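Local structure of petrobactin biosynthesis protein AsbB (Bacillus anthracis, 3TO3) at residues P188-W193 and G272-D277; P296-S301 and C368-S373. The protein catalyses the ATP-dependent condensation of spermidine with citryl-spermidine intermediates in the biosynthesis of petrobactin, an iron-scavenging siderophore. All coordinates share one frame; numbering follows the deposited sequence.

Interaction 1: P188-W193 and G272-D277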
# COMPACT_ATOMS: atom_id res chain seq x y z
N PRO B 188 0.74 0.21 -25.77
CA PRO B 188 2.10 -0.26 -26.04
C PRO B 188 3.04 0.25 -24.97
O PRO B 188 2.91 1.39 -24.56
CB PRO B 188 2.44 0.40 -27.37
CG PRO B 188 1.10 0.79 -27.97
CD PRO B 188 0.26 1.14 -26.80
N ILE B 189 3.98 -0.58 -24.52
CA ILE B 189 4.95 -0.12 -23.52
C ILE B 189 6.34 -0.67 -23.80
O ILE B 189 6.50 -1.66 -24.53
CB ILE B 189 4.51 -0.50 -22.09
CG1 ILE B 189 4.97 -1.90 -21.72
CG2 ILE B 189 3.00 -0.40 -21.95
CD1 ILE B 189 4.03 -2.62 -20.75
N LYS B 190 7.34 -0.01 -23.24
CA LYS B 190 8.73 -0.36 -23.44
C LYS B 190 9.20 -1.04 -22.20
O LYS B 190 8.86 -0.60 -21.11
CB LYS B 190 9.60 0.89 -23.57
CG LYS B 190 9.21 1.81 -24.65
CD LYS B 190 9.45 1.17 -25.96
CE LYS B 190 9.82 2.22 -26.98
NZ LYS B 190 9.90 1.57 -28.30
N LEU B 191 10.01 -2.08 -22.35
CA LEU B 191 10.66 -2.66 -21.20
C LEU B 191 11.80 -1.75 -20.84
O LEU B 191 12.37 -1.08 -21.71
CB LEU B 191 11.15 -4.06 -21.51
CG LEU B 191 10.01 -5.00 -21.91
CD1 LEU B 191 10.55 -6.36 -22.20
CD2 LEU B 191 9.09 -5.06 -20.76
N ILE B 192 12.10 -1.67 -19.55
CA ILE B 192 13.31 -1.04 -19.07
C ILE B 192 14.41 -2.10 -18.98
O ILE B 192 14.20 -3.15 -18.39
CB ILE B 192 13.08 -0.43 -17.66
CG1 ILE B 192 11.94 0.62 -17.70
CG2 ILE B 192 14.40 0.09 -17.08
CD1 ILE B 192 12.06 1.69 -18.79
N TRP B 193 15.57 -1.84 -19.57
CA TRP B 193 16.72 -2.73 -19.43
C TRP B 193 17.63 -2.26 -18.31
O TRP B 193 18.01 -1.09 -18.27
CB TRP B 193 17.55 -2.77 -20.72
CG TRP B 193 16.98 -3.67 -21.75
CD1 TRP B 193 16.28 -3.30 -22.84
CD2 TRP B 193 16.99 -5.10 -21.73
NE1 TRP B 193 15.86 -4.41 -23.52
CE2 TRP B 193 16.29 -5.53 -22.86
CE3 TRP B 193 17.54 -6.06 -20.88
CZ2 TRP B 193 16.12 -6.89 -23.18
CZ3 TRP B 193 17.39 -7.39 -21.18
CH2 TRP B 193 16.67 -7.80 -22.33
N GLY B 272 18.35 1.53 -20.31
CA GLY B 272 17.39 2.26 -21.13
C GLY B 272 16.17 1.44 -21.51
O GLY B 272 15.83 0.47 -20.84
N GLU B 273 15.53 1.81 -22.61
CA GLU B 273 14.25 1.21 -22.99
C GLU B 273 14.42 0.23 -24.13
O GLU B 273 15.34 0.37 -24.92
CB GLU B 273 13.26 2.31 -23.38
CG GLU B 273 13.23 3.42 -22.33
CD GLU B 273 12.17 4.47 -22.58
OE1 GLU B 273 12.49 5.49 -23.23
OE2 GLU B 273 11.04 4.28 -22.10
N SER B 274 13.57 -0.80 -24.18
CA SER B 274 13.66 -1.73 -25.30
C SER B 274 13.37 -1.03 -26.62
O SER B 274 12.68 -0.01 -26.64
CB SER B 274 12.73 -2.92 -25.11
OG SER B 274 11.43 -2.50 -24.78
N ALA B 275 13.92 -1.54 -27.72
CA ALA B 275 13.60 -1.00 -29.04
C ALA B 275 12.15 -1.32 -29.39
O ALA B 275 11.42 -0.50 -29.91
CB ALA B 275 14.56 -1.59 -30.15
N ASP B 276 11.75 -2.56 -29.10
CA ASP B 276 10.41 -3.02 -29.42
C ASP B 276 9.35 -2.56 -28.40
O ASP B 276 9.65 -2.30 -27.23
CB ASP B 276 10.38 -4.56 -29.59
CG ASP B 276 11.26 -5.05 -30.77
OD1 ASP B 276 11.71 -4.21 -31.59
OD2 ASP B 276 11.48 -6.27 -30.89
N ASP B 277 8.12 -2.47 -28.88
CA ASP B 277 6.96 -2.21 -28.04
C ASP B 277 6.34 -3.53 -27.57
O ASP B 277 6.34 -4.53 -28.29
CB ASP B 277 5.92 -1.43 -28.84
CG ASP B 277 6.33 0.01 -29.07
OD1 ASP B 277 6.97 0.59 -28.18
OD2 ASP B 277 6.03 0.55 -30.15
O HOH W 1 15.83 -3.69 -26.81
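The indole of Trp193 presents its edge to Glu273: Trp193 CD1 lies 4.2 Å from Glu273 C, near the ring plane. Gly272 O and Ser274 CB approach the ring obliquely, the latter 3.8 Å from NE1. The pairing joins the central strand 192-197 of a three-stranded antiparallel sheet to its outer strand 268-273. Trp193 and Gly272 form a hydrogen-bonded pair, with one bond from Trp193 N to Gly272 O and a weak return bond from Gly272 N. Ile192 and Glu273 form the next, non-hydrogen-bonded pair, and Met4 of the second subunit packs on both.

Ser274 continues the bridging next to this pair. Its N donates to Leu191 O (2.8 Å), and OG, set between the backbone N and carbonyl carbon by chi1 of 50°, accepts from Leu191 N at 2.8 Å. The same OG donates to Asp276 O (3.0 Å), so this buried hydroxyl both accepts and donates, consistent with a held course of the chain from 274 to 276. Asp276 OD2 forms a salt bridge with Arg295 and a hydrogen bond with Asn289.

Lys190, bent at chi2 and chi3, crosses Glu273 at about a right angle and runs over residues 274-277, its CD 3.5 Å from Ser274 O. The terminal ammonium meets two acceptors, both from above their planes: NZ is hydrogen-bonded to Ala275 O at 3.0 Å, 57° out of the carbonyl plane, and forms a salt bridge with Asp277 OD1 at 3.1 Å, 46° out of the carboxylate plane.

Interaction 2: P296-S301 and C368-S373; sequences PYVKVS and CIWRES. With ATP (adenosine-5'-triphosphate), chain E.
Val298 packs against Cys368 on one face of an antiparallel strand pair: CG1 of Val298, anti to its backbone N (chi1 -163°), meets Cys368 SG at 3.5 Å. That sulfur also rests 3.7 Å above the Trp370 indole, offset toward the rim, and so fills the angle between valine and ring. Pro296 and Val298 lie beside the indole, pointing the same way as it does, and both approach CD1, Pro296 through CG at 4.0 Å. Pro245 of strand 241-246 and helix 208-219 cover this apolar face.

Four backbone bonds join the strands, at the pairs Tyr297-Arg371 and Lys299-Ile369, whose side chains occupy the other face. There the Tyr297 ring fits against the bend after Arg371. Its CE2 reaches 3.1 Å from Glu372 O at the ring edge and 3.4 Å from Ser373 CA, while CD2 touches Arg371 CG at 3.7 Å. The hydroxyl is tied to Val374 N.

Lys299 is extended throughout and carries NZ to ATP O2B (2.8 Å), although a close contact elsewhere makes the position of NZ less sure. Arg371 NH1 forms salt bridges with Asp459 OD1 and Glu349 OE2; Lys299 NZ also pairs with Asp459 OD1, under the same doubt. Asp459, with Glu349 on the Arg371 side, probably lowers the cost of bringing two cations together, while Lys299 is the residue of this contact bonded to the phosphate.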
# COMPACT_ATOMS: atom_id res chain seq x y z
N PRO B 296 9.79 -13.90 -28.51
CA PRO B 296 9.25 -14.48 -27.28
C PRO B 296 8.54 -13.45 -26.39
O PRO B 296 8.82 -12.25 -26.45
CB PRO B 296 10.51 -14.99 -26.56
CG PRO B 296 11.64 -14.08 -27.08
CD PRO B 296 11.26 -13.86 -28.54
N TYR B 297 7.61 -13.94 -25.58
CA TYR B 297 6.99 -13.17 -24.51
C TYR B 297 7.98 -13.00 -23.37
O TYR B 297 8.94 -13.78 -23.23
CB TYR B 297 5.76 -13.90 -23.94
CG TYR B 297 4.75 -14.42 -24.94
CD1 TYR B 297 3.83 -13.58 -25.54
CD2 TYR B 297 4.71 -15.79 -25.24
CE1 TYR B 297 2.88 -14.08 -26.47
CE2 TYR B 297 3.79 -16.30 -26.14
CZ TYR B 297 2.88 -15.45 -26.76
OH TYR B 297 1.98 -16.00 -27.65
N VAL B 298 7.71 -12.00 -22.55
CA VAL B 298 8.48 -11.70 -21.37
C VAL B 298 7.52 -11.77 -20.19
O VAL B 298 6.45 -11.12 -20.19
CB VAL B 298 9.09 -10.31 -21.51
CG1 VAL B 298 10.16 -10.13 -20.55
CG2 VAL B 298 9.70 -10.19 -22.86
N LYS B 299 7.87 -12.60 -19.21
CA LYS B 299 7.11 -12.65 -17.98
C LYS B 299 7.98 -12.04 -16.90
O LYS B 299 9.07 -12.56 -16.60
CB LYS B 299 6.70 -14.09 -17.62
CG LYS B 299 5.90 -14.24 -16.33
CD LYS B 299 5.38 -15.66 -16.16
CE LYS B 299 4.27 -15.72 -15.12
NZ LYS B 299 3.82 -17.13 -14.87
N VAL B 300 7.51 -10.92 -16.34
CA VAL B 300 8.37 -10.14 -15.46
C VAL B 300 7.74 -9.90 -14.11
O VAL B 300 6.53 -10.03 -13.95
CB VAL B 300 8.76 -8.80 -16.10
CG1 VAL B 300 9.61 -9.04 -17.32
CG2 VAL B 300 7.50 -8.01 -16.50
N SER B 301 8.57 -9.58 -13.12
CA SER B 301 8.09 -9.32 -11.77
C SER B 301 7.15 -8.11 -11.73
O SER B 301 7.40 -7.10 -12.38
CB SER B 301 9.29 -9.06 -10.86
OG SER B 301 9.96 -10.27 -10.59
N CYS B 368 12.91 -12.35 -14.57
CA CYS B 368 12.36 -12.45 -15.90
C CYS B 368 12.38 -13.88 -16.41
O CYS B 368 13.38 -14.57 -16.27
CB CYS B 368 13.16 -11.53 -16.84
SG CYS B 368 12.66 -11.64 -18.58
N ILE B 369 11.30 -14.30 -17.06
CA ILE B 369 11.29 -15.55 -17.81
C ILE B 369 10.83 -15.29 -19.24
O ILE B 369 9.82 -14.63 -19.46
CB ILE B 369 10.34 -16.58 -17.21
CG1 ILE B 369 10.82 -17.03 -15.84
CG2 ILE B 369 10.18 -17.78 -18.15
CD1 ILE B 369 9.71 -17.57 -14.93
N TRP B 370 11.57 -15.81 -20.22
CA TRP B 370 11.19 -15.64 -21.63
C TRP B 370 10.43 -16.87 -22.06
O TRP B 370 10.76 -17.96 -21.64
CB TRP B 370 12.39 -15.45 -22.52
CG TRP B 370 13.01 -14.11 -22.50
CD1 TRP B 370 12.70 -13.08 -23.32
CD2 TRP B 370 14.09 -13.64 -21.66
NE1 TRP B 370 13.51 -12.00 -23.06
CE2 TRP B 370 14.36 -12.31 -22.03
CE3 TRP B 370 14.84 -14.22 -20.63
CZ2 TRP B 370 15.35 -11.53 -21.40
CZ3 TRP B 370 15.84 -13.45 -20.01
CH2 TRP B 370 16.07 -12.11 -20.40
N ARG B 371 9.41 -16.69 -22.90
CA ARG B 371 8.62 -17.84 -23.34
C ARG B 371 8.37 -17.80 -24.86
O ARG B 371 8.23 -16.71 -25.43
CB ARG B 371 7.31 -17.90 -22.54
CG ARG B 371 6.17 -18.54 -23.25
CD ARG B 371 5.12 -19.05 -22.27
NE ARG B 371 4.41 -18.00 -21.57
CZ ARG B 371 4.06 -18.08 -20.28
NH1 ARG B 371 4.37 -19.14 -19.56
NH2 ARG B 371 3.41 -17.09 -19.71
N GLU B 372 8.34 -18.98 -25.50
CA GLU B 372 8.11 -19.05 -26.96
C GLU B 372 6.79 -18.41 -27.34
O GLU B 372 5.77 -18.66 -26.70
CB GLU B 372 8.06 -20.51 -27.46
CG GLU B 372 9.34 -21.28 -27.39
CD GLU B 372 9.17 -22.71 -27.91
OE1 GLU B 372 8.19 -23.39 -27.48
OE2 GLU B 372 10.01 -23.14 -28.75
N SER B 373 6.79 -17.63 -28.41
CA SER B 373 5.55 -17.08 -28.98
C SER B 373 4.72 -18.19 -29.56
O SER B 373 5.25 -19.04 -30.27
CB SER B 373 5.89 -16.13 -30.13
OG SER B 373 4.70 -15.56 -30.64
PB ATP E . 0.55 -15.73 -14.92
O1B ATP E . 1.25 -14.39 -14.91
O2B ATP E . 1.20 -16.64 -13.92
O3B ATP E . 0.61 -16.34 -16.37
PA ATP E . -1.44 -15.00 -13.21
O1A ATP E . -0.35 -14.11 -12.64
O2A ATP E . -1.80 -16.16 -12.29
O3A ATP E . -0.97 -15.58 -14.58
O5' ATP E . -2.70 -14.10 -13.44
C5' ATP E . -3.60 -14.38 -14.45
C4' ATP E . -4.88 -13.77 -14.36
O4' ATP E . -5.84 -14.50 -15.19
C3' ATP E . -5.40 -13.86 -12.97
O3' ATP E . -5.64 -12.60 -12.48
C2' ATP E . -6.64 -14.63 -13.08
O2' ATP E . -7.58 -14.17 -12.21
C1' ATP E . -7.04 -14.40 -14.50
N9 ATP E . -8.05 -15.28 -15.01
C8 ATP E . -9.17 -14.86 -15.64
N7 ATP E . -9.87 -15.95 -15.99
C5 ATP E . -9.21 -17.06 -15.59
C6 ATP E . -9.49 -18.43 -15.70
N6 ATP E . -10.70 -18.86 -16.35
N1 ATP E . -8.61 -19.32 -15.19
C2 ATP E . -7.48 -18.90 -14.59
N3 ATP E . -7.18 -17.58 -14.47
C4 ATP E . -8.03 -16.64 -14.96

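How the interactions relate
From the N terminus, segment 188-193 comes first, and interaction 1 closes when segment 272-277 returns to it after 78 intervening residues, which include helix 208-219 and strand 241-246. Interaction 2 opens later, at 296-301, and closes 66 residues on at 368-373. The two loops therefore lie in series, neither nested nor crossed. Strands 278-280 and 286-289 lead from one to the other. Interaction 1 belongs to the three-stranded sheet and interaction 2 to the mixed sheet that carries Lys299. With centres 14 Å apart, they touch directly: Leu191 CD1 lies 4.0 Å from Val298 CG2, and Trp193 CH2 lies 4.1 Å from Trp370 CZ2.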